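Local coordinates for protein exonuclease (Laribacter hongkongensis, PDB 3SYY) that digests double-stranded DNA as an alkaline exonuclease of strict 5'-to-3' polarity, with magnesium ions bound in a PDDEXK-type nuclease fold, at residues V21-K27 / E179-V184; R36-M40 / A186-L191; L67-R72 / E112-P116; R74-T79 / D161-C167. All coordinates share one frame. Residues are numbered along the deposited sequence.

The four contacts fall into two pairs on opposite sides of the centre of the chain. Contacts 1 and 2, about 10 Å between centres, lay the successive helices 21-25 and 34-49 on the long C-terminal helix 174-205, and they touch each other where Val24 packs on Tyr39 and Phe187. Contacts 3 and 4, also about 10 Å between centres, place successive parts of helix 59-79 on the mixed five-stranded sheet, at strands 109-114 and 165-171. The centres of contacts in different pairs lie about 25 to 38 Å apart. Along the chain, the late helix 174-205 returns to the N-terminal helices after the metal-binding nuclease core, which holds contact 3, has been completed.

Contact 1 of 4, residues V21-K27 / E179-V184; sequences VADVMTK and EIETEV
This is a buried helix-helix crossing in which the short helix 21-25 lies against the long C-terminal helix 174-205, on the side of the PDDEXK nuclease fold that carries the N-terminal helices. The axes of segments 21-25 and 179-184 approach to 9.9 Å at a signed angle of 71°, a steep crossing; helix 21-25 is itself little more than one turn long. The closest CA pairs are Met25 with Glu183, 6.5 Å, and Val24 with Val184, 6.8 Å. Val21 and Val24, both with chi1 t, direct their CA-CB bonds toward the long helix. Val21 CG1 meets Ile180 CG2 at 3.9 Å, while Val21 CG2 and Val24 CG1 each lie 4.2 Å from Val184 CG2. Met25, in an m, t, p rotamer, reaches along the partner helix: its SD is 3.7 Å from Ile180 CG1, and its CE is 3.6 Å from Glu179 OE2. Beyond this apolar patch, Phe97 of strand 97-99 touches both Val21 and Val184, where the crossing meets the small three-stranded sheet. Thr26 leaves helical geometry with psi near 147°, and the chain turns so that Lys27 can fold back over the helix end. Lys27 NZ donates to Met25 O at 2.6 Å and forms a salt bridge with Glu183 OE2 at 2.7 Å.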
loop_
_atom_site.group_PDB
_atom_site.type_symbol
_atom_site.label_atom_id
_atom_site.label_comp_id
_atom_site.label_asym_id
_atom_site.label_seq_id
_atom_site.Cartn_x
_atom_site.Cartn_y
_atom_site.Cartn_z
ATOM N N VAL A 21 14.110 -17.069 7.371
ATOM C CA VAL A 21 15.515 -17.001 7.760
ATOM C C VAL A 21 16.224 -15.825 7.120
ATOM O O VAL A 21 17.098 -15.192 7.743
ATOM C CB VAL A 21 16.255 -18.344 7.515
ATOM C CG1 VAL A 21 17.739 -18.141 7.590
ATOM C CG2 VAL A 21 15.847 -19.321 8.564
ATOM N N ALA A 22 15.869 -15.493 5.874
ATOM C CA ALA A 22 16.511 -14.344 5.252
ATOM C C ALA A 22 16.277 -13.028 6.059
ATOM O O ALA A 22 17.156 -12.171 6.131
ATOM C CB ALA A 22 16.028 -14.163 3.799
ATOM N N ASP A 23 15.100 -12.881 6.651
ATOM C CA ASP A 23 14.830 -11.708 7.507
ATOM C C ASP A 23 15.710 -11.709 8.766
ATOM O O ASP A 23 16.166 -10.639 9.214
ATOM C CB ASP A 23 13.371 -11.674 7.863
ATOM C CG ASP A 23 12.513 -11.287 6.667
ATOM O OD1 ASP A 23 13.070 -10.684 5.737
ATOM O OD2 ASP A 23 11.320 -11.600 6.661
ATOM N N VAL A 24 15.919 -12.894 9.329
ATOM C CA VAL A 24 16.839 -13.043 10.449
ATOM C C VAL A 24 18.240 -12.540 10.094
ATOM O O VAL A 24 18.797 -11.737 10.829
ATOM C CB VAL A 24 16.865 -14.465 10.966
ATOM C CG1 VAL A 24 17.929 -14.663 12.070
ATOM C CG2 VAL A 24 15.492 -14.850 11.526
ATOM N N MET A 25 18.776 -12.946 8.938
ATOM C CA MET A 25 20.197 -12.782 8.637
ATOM C C MET A 25 20.604 -11.535 7.863
ATOM O O MET A 25 21.791 -11.270 7.709
ATOM C CB MET A 25 20.695 -13.999 7.854
ATOM C CG MET A 25 20.604 -15.261 8.640
ATOM S SD MET A 25 21.177 -16.578 7.609
ATOM C CE MET A 25 22.933 -16.195 7.470
ATOM N N THR A 26 19.651 -10.782 7.352
ATOM C CA THR A 26 20.014 -9.750 6.381
ATOM C C THR A 26 20.664 -8.530 7.032
ATOM O O THR A 26 20.341 -8.180 8.179
ATOM C CB THR A 26 18.846 -9.349 5.496
ATOM O OG1 THR A 26 19.256 -8.242 4.674
ATOM C CG2 THR A 26 17.651 -8.945 6.342
ATOM N N LYS A 27 21.594 -7.913 6.298
ATOM C CA LYS A 27 22.385 -6.775 6.801
ATOM C C LYS A 27 22.393 -5.593 5.827
ATOM O O LYS A 27 22.588 -4.442 6.239
ATOM C CB LYS A 27 23.820 -7.216 7.108
ATOM C CG LYS A 27 24.007 -7.815 8.501
ATOM C CD LYS A 27 24.834 -9.086 8.426
ATOM C CE LYS A 27 24.322 -10.124 9.426
ATOM N NZ LYS A 27 24.110 -11.479 8.796
ATOM N N GLU A 179 26.470 -21.225 9.508
ATOM C CA GLU A 179 26.279 -19.789 9.658
ATOM C C GLU A 179 24.812 -19.421 9.953
ATOM O O GLU A 179 24.550 -18.615 10.850
ATOM C CB GLU A 179 26.826 -19.098 8.423
ATOM C CG GLU A 179 26.512 -17.639 8.243
ATOM C CD GLU A 179 26.955 -17.156 6.855
ATOM O OE1 GLU A 179 27.849 -17.809 6.244
ATOM O OE2 GLU A 179 26.406 -16.131 6.370
ATOM N N ILE A 180 23.869 -20.059 9.254
ATOM C CA ILE A 180 22.428 -19.908 9.532
ATOM C C ILE A 180 22.123 -20.306 10.979
ATOM O O ILE A 180 21.426 -19.583 11.703
ATOM C CB ILE A 180 21.558 -20.782 8.588
ATOM C CG1 ILE A 180 21.614 -20.227 7.154
ATOM C CG2 ILE A 180 20.095 -20.826 9.056
ATOM C CD1 ILE A 180 20.984 -21.223 6.079
ATOM N N GLU A 181 22.645 -21.457 11.391
ATOM C CA GLU A 181 22.318 -21.970 12.708
ATOM C C GLU A 181 22.900 -21.003 13.770
ATOM O O GLU A 181 22.282 -20.781 14.771
ATOM C CB GLU A 181 22.829 -23.413 12.865
ATOM C CG GLU A 181 22.043 -24.421 12.000
ATOM C CD GLU A 181 22.559 -25.855 12.070
ATOM O OE1 GLU A 181 21.865 -26.779 11.599
ATOM O OE2 GLU A 181 23.644 -26.069 12.597
ATOM N N THR A 182 24.075 -20.440 13.523
ATOM C CA THR A 182 24.671 -19.480 14.450
ATOM C C THR A 182 23.778 -18.260 14.616
ATOM O O THR A 182 23.428 -17.882 15.759
ATOM C CB THR A 182 26.025 -19.055 13.979
ATOM O OG1 THR A 182 26.871 -20.213 14.007
ATOM C CG2 THR A 182 26.629 -17.949 14.897
ATOM N N GLU A 183 23.414 -17.658 13.479
ATOM C CA GLU A 183 22.514 -16.479 13.467
ATOM C C GLU A 183 21.180 -16.736 14.064
ATOM O O GLU A 183 20.656 -15.871 14.789
ATOM C CB GLU A 183 22.276 -15.976 12.059
ATOM C CG GLU A 183 23.531 -15.516 11.424
ATOM C CD GLU A 183 23.598 -14.027 11.254
ATOM O OE1 GLU A 183 22.792 -13.302 11.896
ATOM O OE2 GLU A 183 24.464 -13.577 10.476
ATOM N N VAL A 184 20.599 -17.884 13.749
ATOM C CA VAL A 184 19.265 -18.188 14.247
ATOM C C VAL A 184 19.298 -18.466 15.767
ATOM O O VAL A 184 18.399 -18.038 16.508
ATOM C CB VAL A 184 18.621 -19.349 13.456
ATOM C CG1 VAL A 184 17.434 -19.915 14.182
ATOM C CG2 VAL A 184 18.252 -18.856 12.020
#

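Contact 2 of 4, residues R36-M40 / A186-L191; sequences RQNYM and AFLAEL
Phe187, chi1 t, is the apolar centre of this helix-helix contact. Met40 CE sits over its ring face, 4.2 Å from the centroid in a CH-pi contact, and Met40 SD lies 4.8 Å from the same centroid, a Met-aromatic pairing. Phe187 CZ also meets Met40 CB at 3.8 Å and Tyr39 CD2 at 3.7 Å; the Tyr39 and Phe187 rings are 28° from parallel but slid apart, with little overlap. Met40 SD continues to Leu191 CB at 4.0 Å, beside the closest CA pair, Met40 and Leu191, 6.4 Å apart. The axes of helical segments 36-40 and 186-191 approach to 11.3 Å with a signed crossing angle of -50°. Outward, the extended Arg36 (t, t, t) lays one guanidinium face over Phe187 CD1 and closes a bidentate salt bridge: NH1 to Glu190 OE1, 3.0 Å, and NH2 to Glu190 OE2, 2.9 Å. Helix 34-49 thus packs on C-terminal helix 174-205, on the helical side of the PDDEXK-type fold, with Val24 of helix 21-25 and Val16 of strand 16-17 against Phe187, and Tyr39 OH hydrogen-bonded to Thr17 N.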
loop_
_atom_site.group_PDB
_atom_site.type_symbol
_atom_site.label_atom_id
_atom_site.label_comp_id
_atom_site.label_asym_id
_atom_site.label_seq_id
_atom_site.Cartn_x
_atom_site.Cartn_y
_atom_site.Cartn_z
ATOM N N ARG A 36 14.973 -7.773 10.405
ATOM C CA ARG A 36 15.306 -8.664 11.547
ATOM C C ARG A 36 14.534 -8.238 12.793
ATOM O O ARG A 36 13.883 -9.037 13.467
ATOM C CB ARG A 36 16.801 -8.659 11.832
ATOM C CG ARG A 36 17.264 -9.709 12.912
ATOM C CD ARG A 36 18.702 -9.418 13.275
ATOM N NE ARG A 36 19.316 -10.494 14.062
ATOM C CZ ARG A 36 19.298 -10.551 15.405
ATOM N NH1 ARG A 36 19.922 -11.536 16.045
ATOM N NH2 ARG A 36 18.693 -9.600 16.108
ATOM N N GLN A 37 14.595 -6.950 13.096
ATOM C CA GLN A 37 13.818 -6.425 14.226
ATOM C C GLN A 37 12.320 -6.558 14.082
ATOM O O GLN A 37 11.618 -6.856 15.058
ATOM C CB GLN A 37 14.277 -4.987 14.560
ATOM C CG GLN A 37 15.805 -4.998 14.966
ATOM C CD GLN A 37 16.239 -6.261 15.866
ATOM O OE1 GLN A 37 15.667 -6.494 16.981
ATOM N NE2 GLN A 37 17.257 -7.067 15.373
ATOM N N ASN A 38 11.788 -6.354 12.867
ATOM C CA ASN A 38 10.335 -6.534 12.665
ATOM C C ASN A 38 9.894 -7.981 12.853
ATOM O O ASN A 38 8.845 -8.240 13.414
ATOM C CB ASN A 38 9.895 -6.034 11.261
ATOM C CG ASN A 38 10.048 -4.533 11.113
ATOM O OD1 ASN A 38 9.992 -3.804 12.105
ATOM N ND2 ASN A 38 10.271 -4.063 9.884
ATOM N N TYR A 39 10.702 -8.934 12.382
ATOM C CA TYR A 39 10.375 -10.355 12.610
ATOM C C TYR A 39 10.470 -10.677 14.102
ATOM O O TYR A 39 9.639 -11.366 14.629
ATOM C CB TYR A 39 11.367 -11.239 11.823
ATOM C CG TYR A 39 11.019 -12.708 11.785
ATOM C CD1 TYR A 39 9.698 -13.126 11.713
ATOM C CD2 TYR A 39 12.027 -13.677 11.794
ATOM C CE1 TYR A 39 9.384 -14.495 11.656
ATOM C CE2 TYR A 39 11.715 -15.020 11.737
ATOM C CZ TYR A 39 10.437 -15.428 11.670
ATOM O OH TYR A 39 10.149 -16.772 11.621
ATOM N N MET A 40 11.516 -10.183 14.751
ATOM C CA MET A 40 11.675 -10.399 16.211
ATOM C C MET A 40 10.400 -9.940 16.957
ATOM O O MET A 40 9.829 -10.689 17.750
ATOM C CB MET A 40 12.938 -9.681 16.638
ATOM C CG MET A 40 13.003 -9.324 18.079
ATOM S SD MET A 40 13.938 -10.537 18.924
ATOM C CE MET A 40 15.540 -10.414 18.142
ATOM N N ALA A 186 21.466 -17.025 17.851
ATOM C CA ALA A 186 21.624 -15.702 18.459
ATOM C C ALA A 186 20.297 -14.952 18.494
ATOM O O ALA A 186 19.942 -14.312 19.503
ATOM C CB ALA A 186 22.631 -14.914 17.705
ATOM N N PHE A 187 19.561 -15.019 17.375
ATOM C CA PHE A 187 18.246 -14.409 17.289
ATOM C C PHE A 187 17.261 -15.024 18.264
ATOM O O PHE A 187 16.484 -14.294 18.914
ATOM C CB PHE A 187 17.750 -14.502 15.826
ATOM C CG PHE A 187 16.366 -13.975 15.589
ATOM C CD1 PHE A 187 16.192 -12.728 14.957
ATOM C CD2 PHE A 187 15.268 -14.740 15.881
ATOM C CE1 PHE A 187 14.949 -12.259 14.652
ATOM C CE2 PHE A 187 13.986 -14.283 15.586
ATOM C CZ PHE A 187 13.849 -12.996 14.962
ATOM N N LEU A 188 17.273 -16.347 18.395
ATOM C CA LEU A 188 16.363 -16.984 19.344
ATOM C C LEU A 188 16.762 -16.626 20.801
ATOM O O LEU A 188 15.912 -16.521 21.651
ATOM C CB LEU A 188 16.323 -18.503 19.173
ATOM C CG LEU A 188 15.453 -18.916 17.960
ATOM C CD1 LEU A 188 15.825 -20.376 17.448
ATOM C CD2 LEU A 188 13.976 -18.792 18.302
ATOM N N ALA A 189 18.046 -16.418 21.040
ATOM C CA ALA A 189 18.505 -16.072 22.411
ATOM C C ALA A 189 17.939 -14.703 22.804
ATOM O O ALA A 189 17.429 -14.550 23.927
ATOM C CB ALA A 189 20.052 -16.085 22.473
ATOM N N GLU A 190 17.981 -13.748 21.871
ATOM C CA GLU A 190 17.483 -12.392 22.075
ATOM C C GLU A 190 16.002 -12.362 22.234
ATOM O O GLU A 190 15.493 -11.676 23.135
ATOM C CB GLU A 190 17.872 -11.435 20.957
ATOM C CG GLU A 190 19.361 -11.201 20.832
ATOM C CD GLU A 190 19.690 -10.559 19.475
ATOM O OE1 GLU A 190 20.729 -10.905 18.880
ATOM O OE2 GLU A 190 18.886 -9.743 18.992
ATOM N N LEU A 191 15.310 -13.116 21.381
ATOM C CA LEU A 191 13.864 -13.317 21.497
ATOM C C LEU A 191 13.421 -13.850 22.870
ATOM O O LEU A 191 12.512 -13.289 23.517
ATOM C CB LEU A 191 13.375 -14.224 20.347
ATOM C CG LEU A 191 11.982 -14.803 20.363
ATOM C CD1 LEU A 191 11.015 -13.664 20.339
ATOM C CD2 LEU A 191 11.787 -15.611 19.043
#

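Contact 3 of 4, residues L67-R72 / E112-P116; sequences LEPHAR and EIKCP. With MG (magnesium ion), chain B.
Leu67 begins the helical segment with its CB 3.9 Å from Cys115 SG, just beyond the end of strand 109-114. Glu68 is nearest to the same residue, with CA atoms 6.4 Å apart; its CG touches Ile113 CD1 at 3.9 Å, and its carboxylate reaches the metal site through water. Glu68 OE1 accepts a 2.7 Å hydrogen bond from water 1, which lies 2.3 Å from MG. That magnesium ion is also bound by Glu112 OE2 at 2.3 Å, Ile113 O at 2.4 Å, water 2 at 2.4 Å and Asp102. The Glu112-Ile113-Lys114 run, with Asp102 ahead of it, matches the acidic residues and lysine of the PDDEXK nuclease motif. Lys114 NZ forms a 2.7 Å salt bridge with Glu112 OE2, the same oxygen that binds the metal. The axes of segments 67-72 and 112-114 pass 8.6 Å apart at 124°, and the CA-to-CB bond of Ile113 (chi1 m) is directed toward the helix, those of Glu112 and Lys114 away. Next along the helix, Ala71 CB packs on Ile113 CG2 at 3.5 Å and Cys115 SG at 3.9 Å. Arg72 spreads one guanidinium face over Ile113 CD1; its NH2 donates to Glu68 OE2 at 3.0 Å and also to the backbone O of Asp102.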
loop_
_atom_site.group_PDB
_atom_site.type_symbol
_atom_site.label_atom_id
_atom_site.label_comp_id
_atom_site.label_asym_id
_atom_site.label_seq_id
_atom_site.Cartn_x
_atom_site.Cartn_y
_atom_site.Cartn_z
ATOM N N LEU A 67 -2.160 -23.047 -6.971
ATOM C CA LEU A 67 -1.423 -23.708 -8.077
ATOM C C LEU A 67 -0.346 -24.698 -7.600
ATOM O O LEU A 67 0.192 -25.495 -8.403
ATOM C CB LEU A 67 -0.760 -22.683 -8.966
ATOM C CG LEU A 67 -0.347 -23.072 -10.408
ATOM C CD1 LEU A 67 -1.581 -23.383 -11.281
ATOM C CD2 LEU A 67 0.484 -21.930 -10.975
ATOM N N GLU A 68 0.038 -24.633 -6.341
ATOM C CA GLU A 68 1.223 -25.422 -5.964
ATOM C C GLU A 68 1.025 -26.978 -6.173
ATOM O O GLU A 68 1.963 -27.665 -6.572
ATOM C CB GLU A 68 1.706 -25.013 -4.561
ATOM C CG GLU A 68 2.607 -25.971 -3.777
ATOM C CD GLU A 68 2.625 -25.557 -2.281
ATOM O OE1 GLU A 68 2.786 -24.312 -2.006
ATOM O OE2 GLU A 68 2.419 -26.471 -1.421
ATOM N N PRO A 69 -0.179 -27.507 -5.952
ATOM C CA PRO A 69 -0.281 -28.930 -6.295
ATOM C C PRO A 69 -0.193 -29.260 -7.792
ATOM O O PRO A 69 0.084 -30.408 -8.111
ATOM C CB PRO A 69 -1.645 -29.322 -5.799
ATOM C CG PRO A 69 -2.392 -28.022 -5.584
ATOM C CD PRO A 69 -1.385 -27.004 -5.267
ATOM N N HIS A 70 -0.434 -28.278 -8.664
ATOM C CA HIS A 70 -0.280 -28.476 -10.111
ATOM C C HIS A 70 1.200 -28.567 -10.304
ATOM O O HIS A 70 1.679 -29.448 -11.038
ATOM C CB HIS A 70 -0.804 -27.294 -10.942
ATOM C CG HIS A 70 -2.298 -27.102 -10.945
ATOM N ND1 HIS A 70 -3.075 -27.027 -9.799
ATOM C CD2 HIS A 70 -3.138 -26.837 -11.977
ATOM C CE1 HIS A 70 -4.330 -26.784 -10.134
ATOM N NE2 HIS A 70 -4.390 -26.643 -11.447
ATOM N N ALA A 71 1.942 -27.620 -9.719
ATOM C CA ALA A 71 3.390 -27.605 -9.830
ATOM C C ALA A 71 4.011 -28.903 -9.298
ATOM O O ALA A 71 4.949 -29.446 -9.917
ATOM C CB ALA A 71 4.011 -26.380 -9.063
ATOM N N ARG A 72 3.521 -29.356 -8.153
ATOM C CA ARG A 72 3.994 -30.613 -7.541
ATOM C C ARG A 72 3.784 -31.756 -8.568
ATOM O O ARG A 72 4.704 -32.550 -8.792
ATOM C CB ARG A 72 3.268 -30.958 -6.219
ATOM C CG ARG A 72 3.938 -32.154 -5.441
ATOM C CD ARG A 72 3.305 -32.394 -4.003
ATOM N NE ARG A 72 3.694 -31.293 -3.089
ATOM C CZ ARG A 72 2.936 -30.235 -2.767
ATOM N NH1 ARG A 72 1.690 -30.101 -3.237
ATOM N NH2 ARG A 72 3.418 -29.293 -1.966
ATOM N N GLU A 112 11.071 -27.469 -3.103
ATOM C CA GLU A 112 10.463 -26.182 -2.640
ATOM C C GLU A 112 9.872 -25.601 -3.928
ATOM O O GLU A 112 10.587 -25.486 -4.931
ATOM C CB GLU A 112 11.542 -25.227 -2.107
ATOM C CG GLU A 112 10.977 -23.745 -1.886
ATOM C CD GLU A 112 9.816 -23.725 -0.880
ATOM O OE1 GLU A 112 9.767 -24.636 -0.005
ATOM O OE2 GLU A 112 8.893 -22.817 -0.964
ATOM N N ILE A 113 8.578 -25.313 -3.898
ATOM C CA ILE A 113 7.827 -24.830 -5.055
ATOM C C ILE A 113 7.483 -23.328 -4.934
ATOM O O ILE A 113 6.959 -22.877 -3.894
ATOM C CB ILE A 113 6.515 -25.610 -5.142
ATOM C CG1 ILE A 113 6.793 -27.117 -5.436
ATOM C CG2 ILE A 113 5.553 -25.009 -6.233
ATOM C CD1 ILE A 113 5.555 -27.972 -5.279
ATOM N N LYS A 114 7.736 -22.571 -6.009
ATOM C CA LYS A 114 7.182 -21.213 -6.111
ATOM C C LYS A 114 6.208 -21.150 -7.284
ATOM O O LYS A 114 6.479 -21.719 -8.392
ATOM C CB LYS A 114 8.307 -20.187 -6.295
ATOM C CG LYS A 114 9.458 -20.249 -5.292
ATOM C CD LYS A 114 8.990 -20.200 -3.848
ATOM C CE LYS A 114 10.195 -20.166 -2.858
ATOM N NZ LYS A 114 9.647 -20.261 -1.418
ATOM N N CYS A 115 5.078 -20.453 -7.077
ATOM C CA CYS A 115 4.147 -20.143 -8.156
ATOM C C CYS A 115 3.877 -18.635 -8.154
ATOM O O CYS A 115 2.824 -18.208 -7.674
ATOM C CB CYS A 115 2.829 -20.871 -7.951
ATOM S SG CYS A 115 3.007 -22.758 -8.091
ATOM N N PRO A 116 4.806 -17.859 -8.707
ATOM C CA PRO A 116 4.815 -16.469 -8.527
ATOM C C PRO A 116 4.166 -15.740 -9.689
ATOM O O PRO A 116 3.526 -16.368 -10.565
ATOM C CB PRO A 116 6.312 -16.186 -8.485
ATOM C CG PRO A 116 6.807 -17.064 -9.691
ATOM C CD PRO A 116 6.010 -18.335 -9.425
HETATM MG MG MG B . 6.651 -23.007 -1.489
HETATM O O HOH W 1 4.781 -23.590 -0.350
HETATM O O HOH W 2 6.432 -20.692 -1.175
#

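Contact 4 of 4, residues R74-T79 / D161-C167; sequences RYIIET and DDMQYFC
Arg74 anchors a salt-bridge network at the surface end of helix 59-79. Its chi2 p bend lets NE donate to Glu78 OE1, one turn on, at 2.9 Å. Toward the loop ahead of strand 165-171, Arg74 NH2 makes a weak 3.4 Å hydrogen bond to Asp161 O and an ion pair with Asp161 OD1 at 3.3 Å, the latter well out of the guanidinium plane and so purely electrostatic. Inward, Tyr165, chi1 t, projects toward the helix and takes the largest share of the buried area. Arg74 CG meets Tyr165 CD1 at 3.5 Å, and Glu78 CG stands over the ring face, 3.8 Å from its centroid, as a CH-pi contact. Tyr165 OH approaches Tyr75 CD1 at 3.4 Å. Farther along, Cys167 SG lies at the edge of the Tyr75 ring, 4.0 Å from Tyr75 CE1, while Tyr75 OH hydrogen-bonds Asp151 of the adjacent strand. The closest CA pairs are Arg74-Tyr165, 7.7 Å, and Tyr75-Cys167, 8.1 Å; the axes of helix 74-79 and strand 165-167 pass 10.0 Å apart at -71°. Helix 59-79 thus lies across strand 165-171, an edge strand within this chain of the mixed sheet, consistent with the alpha/beta core of a PDDEXK-type nuclease.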
loop_
_atom_site.group_PDB
_atom_site.type_symbol
_atom_site.label_atom_id
_atom_site.label_comp_id
_atom_site.label_asym_id
_atom_site.label_seq_id
_atom_site.Cartn_x
_atom_site.Cartn_y
_atom_site.Cartn_z
ATOM N N ARG A 74 3.399 -31.553 -11.887
ATOM C CA ARG A 74 4.301 -31.329 -13.006
ATOM C C ARG A 74 5.731 -31.787 -12.715
ATOM O O ARG A 74 6.427 -32.339 -13.605
ATOM C CB ARG A 74 4.293 -29.859 -13.456
ATOM C CG ARG A 74 5.202 -29.557 -14.661
ATOM C CD ARG A 74 4.645 -30.193 -16.012
ATOM N NE ARG A 74 5.344 -29.563 -17.135
ATOM C CZ ARG A 74 4.928 -28.487 -17.819
ATOM N NH1 ARG A 74 3.744 -27.927 -17.588
ATOM N NH2 ARG A 74 5.690 -27.984 -18.778
ATOM N N TYR A 75 6.204 -31.531 -11.493
ATOM C CA TYR A 75 7.564 -31.933 -11.140
ATOM C C TYR A 75 7.692 -33.464 -11.232
ATOM O O TYR A 75 8.668 -33.952 -11.787
ATOM C CB TYR A 75 7.890 -31.498 -9.706
ATOM C CG TYR A 75 9.138 -32.102 -9.116
ATOM C CD1 TYR A 75 10.397 -31.593 -9.436
ATOM C CD2 TYR A 75 9.067 -33.173 -8.216
ATOM C CE1 TYR A 75 11.544 -32.090 -8.848
ATOM C CE2 TYR A 75 10.235 -33.700 -7.630
ATOM C CZ TYR A 75 11.458 -33.154 -7.952
ATOM O OH TYR A 75 12.646 -33.605 -7.409
ATOM N N ILE A 76 6.763 -34.191 -10.623
ATOM C CA ILE A 76 6.755 -35.700 -10.684
ATOM C C ILE A 76 6.630 -36.185 -12.155
ATOM O O ILE A 76 7.290 -37.154 -12.578
ATOM C CB ILE A 76 5.662 -36.293 -9.782
ATOM C CG1 ILE A 76 5.843 -35.888 -8.309
ATOM C CG2 ILE A 76 5.619 -37.880 -9.827
ATOM C CD1 ILE A 76 4.510 -35.941 -7.538
ATOM N N ILE A 77 5.822 -35.503 -12.954
ATOM C CA ILE A 77 5.743 -35.834 -14.402
ATOM C C ILE A 77 7.102 -35.694 -15.026
ATOM O O ILE A 77 7.565 -36.624 -15.727
ATOM C CB ILE A 77 4.727 -34.950 -15.135
ATOM C CG1 ILE A 77 3.332 -35.306 -14.649
ATOM C CG2 ILE A 77 4.831 -35.114 -16.653
ATOM C CD1 ILE A 77 2.261 -34.321 -15.125
ATOM N N GLU A 78 7.775 -34.578 -14.750
ATOM C CA GLU A 78 9.057 -34.296 -15.347
ATOM C C GLU A 78 10.191 -35.185 -14.833
ATOM O O GLU A 78 11.202 -35.375 -15.532
ATOM C CB GLU A 78 9.442 -32.820 -15.187
ATOM C CG GLU A 78 8.437 -31.842 -15.813
ATOM C CD GLU A 78 8.561 -31.746 -17.319
ATOM O OE1 GLU A 78 7.646 -31.196 -17.966
ATOM O OE2 GLU A 78 9.593 -32.199 -17.860
ATOM N N THR A 79 10.071 -35.708 -13.617
ATOM C CA THR A 79 11.245 -36.336 -13.029
ATOM C C THR A 79 11.015 -37.791 -12.672
ATOM O O THR A 79 11.968 -38.533 -12.532
ATOM C CB THR A 79 11.674 -35.662 -11.702
ATOM O OG1 THR A 79 10.594 -35.789 -10.768
ATOM C CG2 THR A 79 12.097 -34.207 -11.903
ATOM N N ASP A 161 3.748 -23.798 -23.102
ATOM C CA ASP A 161 4.194 -25.031 -22.468
ATOM C C ASP A 161 5.689 -25.065 -22.181
ATOM O O ASP A 161 6.082 -25.464 -21.079
ATOM C CB ASP A 161 3.774 -26.303 -23.243
ATOM C CG ASP A 161 4.250 -27.585 -22.520
ATOM O OD1 ASP A 161 3.698 -27.929 -21.430
ATOM O OD2 ASP A 161 5.222 -28.205 -23.006
ATOM N N ASP A 162 6.516 -24.612 -23.131
ATOM C CA ASP A 162 7.946 -24.776 -22.955
ATOM C C ASP A 162 8.535 -23.704 -22.011
ATOM O O ASP A 162 9.731 -23.627 -21.888
ATOM C CB ASP A 162 8.694 -24.778 -24.317
ATOM C CG ASP A 162 8.474 -23.484 -25.119
ATOM O OD1 ASP A 162 8.944 -23.419 -26.298
ATOM O OD2 ASP A 162 7.828 -22.514 -24.590
ATOM N N MET A 163 7.686 -22.866 -21.400
ATOM C CA MET A 163 8.152 -21.882 -20.385
ATOM C C MET A 163 7.479 -22.029 -19.020
ATOM O O MET A 163 7.783 -21.267 -18.120
ATOM C CB MET A 163 7.878 -20.447 -20.868
ATOM C CG MET A 163 8.669 -20.041 -22.057
ATOM S SD MET A 163 8.295 -18.292 -22.479
ATOM C CE MET A 163 9.153 -18.139 -24.047
ATOM N N GLN A 164 6.579 -22.994 -18.863
ATOM C CA GLN A 164 5.771 -23.101 -17.658
ATOM C C GLN A 164 6.584 -23.627 -16.467
ATOM O O GLN A 164 6.290 -23.263 -15.306
ATOM C CB GLN A 164 4.590 -24.001 -17.890
ATOM C CG GLN A 164 3.549 -23.410 -18.860
ATOM C CD GLN A 164 2.424 -24.367 -19.206
ATOM O OE1 GLN A 164 1.414 -23.965 -19.829
ATOM N NE2 GLN A 164 2.584 -25.625 -18.861
ATOM N N TYR A 165 7.587 -24.475 -16.758
ATOM C CA TYR A 165 8.239 -25.281 -15.715
ATOM C C TYR A 165 9.717 -25.052 -15.631
ATOM O O TYR A 165 10.408 -25.094 -16.659
ATOM C CB TYR A 165 7.935 -26.762 -15.944
ATOM C CG TYR A 165 8.679 -27.674 -15.006
ATOM C CD1 TYR A 165 8.192 -27.942 -13.727
ATOM C CD2 TYR A 165 9.854 -28.300 -15.425
ATOM C CE1 TYR A 165 8.880 -28.825 -12.863
ATOM C CE2 TYR A 165 10.536 -29.174 -14.610
ATOM C CZ TYR A 165 10.055 -29.450 -13.344
ATOM O OH TYR A 165 10.801 -30.321 -12.584
ATOM N N PHE A 166 10.207 -24.725 -14.417
ATOM C CA PHE A 166 11.629 -24.505 -14.199
ATOM C C PHE A 166 12.031 -25.258 -12.949
ATOM O O PHE A 166 11.301 -25.247 -11.937
ATOM C CB PHE A 166 11.960 -23.004 -14.013
ATOM C CG PHE A 166 13.369 -22.755 -13.526
ATOM C CD1 PHE A 166 14.388 -22.587 -14.423
ATOM C CD2 PHE A 166 13.665 -22.748 -12.155
ATOM C CE1 PHE A 166 15.674 -22.381 -14.007
ATOM C CE2 PHE A 166 14.940 -22.544 -11.712
ATOM C CZ PHE A 166 15.953 -22.330 -12.631
ATOM N N CYS A 167 13.174 -25.928 -13.014
ATOM C CA CYS A 167 13.646 -26.659 -11.839
ATOM C C CYS A 167 15.160 -26.646 -11.835
ATOM O O CYS A 167 15.811 -26.803 -12.921
ATOM C CB CYS A 167 13.065 -28.060 -11.767
ATOM S SG CYS A 167 13.736 -29.095 -10.408
#